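Pyocin S8 (Pseudomonas aeruginosa, PDB 6W0V) is a bacteriocin that probably kills by cleaving DNA with its C-terminal H-N-H nuclease domain, here an engineered mutant bound to its immunity protein. Local coordinates at residues 1-13 with 105-117. The protein carries 1 engineered substitution. Residues are numbered along the deposited sequence; the frame is centred on the assembly and turned at random.
Sequences DEPGVATGNGQPV and GGAVYDIDNLRVM
Tyr109 lays its ring alongside the backbone of Glu2 to Gly4, and its phenol OH donates to Glu2 O at 2.6 Å. That carbonyl sits at the ring edge, near its plane, while the donor is tilted 28° from the carbonyl plane. Water 1 donates to both Tyr109 OH and Asp1 OD1, a carboxylate oxygen also hydrogen-bonded to Trp45 N.

Further along, Thr7 and Asp110 form a single parallel bridge: Thr7 N reaches Tyr109 O at 3.0 Å, and Ile111 N meets Thr7 O at 2.6 Å, nearly end-on (C=O...N 170°). Thr7 OG1 donates to Asp110 OD2 at 2.6 Å from above the carboxylate plane. Asp112 turns its carboxylate to the backbone of Gly8 to Gly10: OD2 takes Asn9 N at 3.1 Å on its syn side, whereas OD1 receives Gly10 N at 2.7 Å with a bent, weak bond and is reached by waters 2 and 3. With CG beside its own backbone N (chi1 -62°), Asp112 brings OD2 within 3.0 Å of Gly8 CA. Ala6 CB and Ile111 CD1 make an apolar contact at 3.9 Å.

The 105-117 segment carries the later part of the loop and the second strand of the H-N-H motif, a beta-beta-alpha-metal finger whose other strand is 95-98 and whose helix begins at 119-122. Asn113, its central asparagine, spans that loop, donating from ND2 to Ala107 O and accepting Val100 N on OD1, and His98 NE2 is hydrogen-bonded to Val108 O, just before Tyr109. The Val108 side chain covers one face of the tyrosine ring.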
loop_
_atom_site.group_PDB
_atom_site.type_symbol
_atom_site.label_atom_id
_atom_site.label_comp_id
_atom_site.label_asym_id
_atom_site.label_seq_id
_atom_site.Cartn_x
_atom_site.Cartn_y
_atom_site.Cartn_z
ATOM N N ASP A 1 -9.008 -14.313 15.039
ATOM C CA ASP A 1 -8.830 -12.828 14.962
ATOM C C ASP A 1 -9.615 -12.169 16.103
ATOM O O ASP A 1 -10.809 -11.856 15.911
ATOM C CB ASP A 1 -9.261 -12.276 13.603
ATOM C CG ASP A 1 -9.124 -10.767 13.492
ATOM O OD1 ASP A 1 -8.199 -10.216 14.113
ATOM O OD2 ASP A 1 -9.951 -10.156 12.789
ATOM N N GLU A 2 -8.954 -11.959 17.240
ATOM C CA GLU A 2 -9.586 -11.486 18.498
ATOM C C GLU A 2 -8.876 -10.227 18.974
ATOM O O GLU A 2 -7.763 -9.931 18.539
ATOM C CB GLU A 2 -9.491 -12.565 19.575
ATOM C CG GLU A 2 -8.103 -12.677 20.182
ATOM C CD GLU A 2 -7.807 -13.998 20.867
ATOM O OE1 GLU A 2 -6.609 -14.336 20.989
ATOM O OE2 GLU A 2 -8.771 -14.677 21.280
ATOM N N PRO A 3 -9.488 -9.455 19.898
ATOM C CA PRO A 3 -8.825 -8.285 20.457
ATOM C C PRO A 3 -7.556 -8.669 21.216
ATOM O O PRO A 3 -7.403 -9.787 21.647
ATOM C CB PRO A 3 -9.861 -7.667 21.400
ATOM C CG PRO A 3 -11.175 -8.190 20.867
ATOM C CD PRO A 3 -10.860 -9.600 20.402
ATOM N N GLY A 4 -6.663 -7.705 21.361
ATOM C CA GLY A 4 -5.456 -7.886 22.166
ATOM C C GLY A 4 -4.785 -6.571 22.417
ATOM O O GLY A 4 -5.304 -5.540 22.001
ATOM N N VAL A 5 -3.648 -6.628 23.066
ATOM C CA VAL A 5 -2.874 -5.431 23.450
ATOM C C VAL A 5 -1.527 -5.595 22.787
ATOM O O VAL A 5 -0.907 -6.634 22.917
ATOM C CB VAL A 5 -2.758 -5.317 24.974
ATOM C CG1 VAL A 5 -1.854 -4.170 25.384
ATOM C CG2 VAL A 5 -4.129 -5.193 25.613
ATOM N N ALA A 6 -1.125 -4.606 22.017
ATOM C CA ALA A 6 0.173 -4.684 21.349
ATOM C C ALA A 6 1.246 -4.586 22.412
ATOM O O ALA A 6 1.095 -3.861 23.398
ATOM C CB ALA A 6 0.319 -3.604 20.326
ATOM N N THR A 7 2.289 -5.349 22.196
ATOM C CA THR A 7 3.451 -5.370 23.086
ATOM C C THR A 7 4.671 -5.264 22.194
ATOM O O THR A 7 4.564 -5.605 21.002
ATOM C CB THR A 7 3.417 -6.649 23.918
ATOM O OG1 THR A 7 3.492 -7.739 23.001
ATOM C CG2 THR A 7 2.165 -6.758 24.761
ATOM N N GLY A 8 5.771 -4.804 22.764
ATOM C CA GLY A 8 7.073 -4.851 22.097
ATOM C C GLY A 8 7.481 -3.482 21.615
ATOM O O GLY A 8 6.662 -2.543 21.649
ATOM N N ASN A 9 8.730 -3.380 21.203
ATOM C CA ASN A 9 9.401 -2.076 21.036
ATOM C C ASN A 9 9.728 -1.846 19.574
ATOM O O ASN A 9 10.083 -0.720 19.266
ATOM C CB ASN A 9 10.660 -2.005 21.889
ATOM C CG ASN A 9 10.322 -1.973 23.360
ATOM O OD1 ASN A 9 9.226 -1.563 23.734
ATOM N ND2 ASN A 9 11.259 -2.394 24.189
ATOM N N GLY A 10 9.610 -2.874 18.736
ATOM C CA GLY A 10 10.176 -2.835 17.381
ATOM C C GLY A 10 11.648 -2.480 17.453
ATOM O O GLY A 10 12.278 -2.710 18.500
ATOM N N GLN A 11 12.183 -1.911 16.383
ATOM C CA GLN A 11 13.633 -1.643 16.262
ATOM C C GLN A 11 13.832 -0.207 15.824
ATOM O O GLN A 11 12.982 0.354 15.132
ATOM C CB GLN A 11 14.275 -2.596 15.258
ATOM C CG GLN A 11 14.112 -4.059 15.631
ATOM C CD GLN A 11 14.820 -4.359 16.924
ATOM O OE1 GLN A 11 15.880 -3.806 17.207
ATOM N NE2 GLN A 11 14.222 -5.226 17.721
ATOM N N PRO A 12 14.970 0.411 16.197
ATOM C CA PRO A 12 15.361 1.690 15.622
ATOM C C PRO A 12 15.412 1.492 14.105
ATOM O O PRO A 12 15.984 0.519 13.634
ATOM C CB PRO A 12 16.731 1.992 16.237
ATOM C CG PRO A 12 16.771 1.144 17.488
ATOM C CD PRO A 12 15.958 -0.091 17.160
ATOM N N VAL A 13 14.735 2.373 13.383
ATOM C CA VAL A 13 14.750 2.387 11.900
ATOM C C VAL A 13 15.093 3.809 11.486
ATOM O O VAL A 13 14.448 4.745 11.993
ATOM C CB VAL A 13 13.406 1.923 11.318
ATOM C CG1 VAL A 13 13.333 2.175 9.823
ATOM C CG2 VAL A 13 13.134 0.461 11.635
ATOM N N GLY A 105 1.753 -20.396 17.939
ATOM C CA GLY A 105 1.793 -19.665 19.220
ATOM C C GLY A 105 2.428 -18.298 19.070
ATOM O O GLY A 105 2.754 -17.673 20.096
ATOM N N GLY A 106 2.594 -17.830 17.832
ATOM C CA GLY A 106 3.038 -16.454 17.568
ATOM C C GLY A 106 2.053 -15.471 18.164
ATOM O O GLY A 106 0.833 -15.718 18.064
ATOM N N ALA A 107 2.557 -14.392 18.765
ATOM C CA ALA A 107 1.732 -13.319 19.355
ATOM C C ALA A 107 1.259 -12.425 18.211
ATOM O O ALA A 107 2.113 -11.921 17.459
ATOM C CB ALA A 107 2.522 -12.558 20.386
ATOM N N VAL A 108 -0.055 -12.308 18.048
ATOM C CA VAL A 108 -0.663 -11.534 16.934
ATOM C C VAL A 108 -0.200 -10.085 17.063
ATOM O O VAL A 108 0.139 -9.469 16.055
ATOM C CB VAL A 108 -2.198 -11.610 16.950
ATOM C CG1 VAL A 108 -2.786 -10.732 15.860
ATOM C CG2 VAL A 108 -2.707 -13.037 16.834
ATOM N N TYR A 109 -0.216 -9.534 18.265
ATOM C CA TYR A 109 0.002 -8.085 18.461
ATOM C C TYR A 109 1.345 -7.829 19.122
ATOM O O TYR A 109 1.555 -6.709 19.620
ATOM C CB TYR A 109 -1.120 -7.475 19.285
ATOM C CG TYR A 109 -2.486 -7.716 18.720
ATOM C CD1 TYR A 109 -2.890 -7.096 17.551
ATOM C CD2 TYR A 109 -3.373 -8.572 19.345
ATOM C CE1 TYR A 109 -4.156 -7.296 17.043
ATOM C CE2 TYR A 109 -4.647 -8.780 18.853
ATOM C CZ TYR A 109 -5.039 -8.138 17.695
ATOM O OH TYR A 109 -6.285 -8.342 17.195
ATOM N N ASP A 110 2.235 -8.817 19.122
ATOM C CA ASP A 110 3.603 -8.533 19.590
ATOM C C ASP A 110 4.348 -7.929 18.412
ATOM O O ASP A 110 4.630 -8.626 17.421
ATOM C CB ASP A 110 4.357 -9.697 20.207
ATOM C CG ASP A 110 5.625 -9.144 20.830
ATOM O OD1 ASP A 110 6.537 -8.879 20.064
ATOM O OD2 ASP A 110 5.652 -8.880 22.070
ATOM N N ILE A 111 4.650 -6.656 18.576
ATOM C CA ILE A 111 5.303 -5.828 17.540
ATOM C C ILE A 111 6.652 -6.450 17.190
ATOM O O ILE A 111 7.046 -6.385 16.037
ATOM C CB ILE A 111 5.413 -4.390 18.049
ATOM C CG1 ILE A 111 4.014 -3.807 18.262
ATOM C CG2 ILE A 111 6.243 -3.545 17.105
ATOM C CD1 ILE A 111 3.982 -2.658 19.208
ATOM N N ASP A 112 7.328 -7.071 18.145
ATOM C CA ASP A 112 8.659 -7.666 17.888
ATOM C C ASP A 112 8.493 -8.976 17.125
ATOM O O ASP A 112 9.502 -9.502 16.636
ATOM C CB ASP A 112 9.429 -7.824 19.193
ATOM C CG ASP A 112 9.672 -6.474 19.833
ATOM O OD1 ASP A 112 10.030 -5.550 19.096
ATOM O OD2 ASP A 112 9.482 -6.353 21.039
ATOM N N ASN A 113 7.262 -9.463 17.001
ATOM C CA ASN A 113 6.952 -10.660 16.188
ATOM C C ASN A 113 6.568 -10.238 14.769
ATOM O O ASN A 113 6.176 -11.109 13.978
ATOM C CB ASN A 113 5.831 -11.486 16.806
ATOM C CG ASN A 113 5.717 -12.839 16.149
ATOM O OD1 ASN A 113 6.726 -13.437 15.783
ATOM N ND2 ASN A 113 4.495 -13.307 15.968
ATOM N N LEU A 114 6.656 -8.947 14.464
ATOM C CA LEU A 114 6.180 -8.445 13.158
ATOM C C LEU A 114 7.366 -8.028 12.311
ATOM O O LEU A 114 8.296 -7.401 12.818
ATOM C CB LEU A 114 5.233 -7.271 13.358
ATOM C CG LEU A 114 4.076 -7.555 14.309
ATOM C CD1 LEU A 114 3.209 -6.320 14.438
ATOM C CD2 LEU A 114 3.259 -8.752 13.847
ATOM N N ARG A 115 7.254 -8.338 11.035
ATOM C CA ARG A 115 8.173 -7.823 10.010
ATOM C C ARG A 115 7.309 -7.281 8.902
ATOM O O ARG A 115 6.312 -7.914 8.580
ATOM C CB ARG A 115 9.040 -8.941 9.443
ATOM C CG ARG A 115 9.869 -9.639 10.496
ATOM C CD ARG A 115 10.774 -8.651 11.153
ATOM N NE ARG A 115 11.931 -8.312 10.349
ATOM C CZ ARG A 115 13.099 -7.996 10.892
ATOM N NH1 ARG A 115 14.129 -7.662 10.137
ATOM N NH2 ARG A 115 13.234 -8.021 12.205
ATOM N N VAL A 116 7.702 -6.175 8.314
ATOM C CA VAL A 116 7.004 -5.744 7.085
ATOM C C VAL A 116 7.755 -6.349 5.908
ATOM O O VAL A 116 8.988 -6.321 5.886
ATOM C CB VAL A 116 6.846 -4.229 7.027
ATOM C CG1 VAL A 116 6.193 -3.818 5.718
ATOM C CG2 VAL A 116 6.038 -3.758 8.215
ATOM N N MET A 117 6.993 -6.946 5.010
ATOM C CA MET A 117 7.534 -7.685 3.861
ATOM C C MET A 117 6.731 -7.279 2.645
ATOM O O MET A 117 5.548 -6.983 2.775
ATOM C CB MET A 117 7.368 -9.186 4.060
ATOM C CG MET A 117 8.075 -9.687 5.271
ATOM S SD MET A 117 7.917 -11.449 5.277
ATOM C CE MET A 117 9.300 -11.887 6.325
HETATM O O HOH W 1 -6.061 -10.585 15.394
HETATM O O HOH W 2 12.540 -4.651 20.256
HETATM O O HOH W 3 11.384 -5.875 16.751
#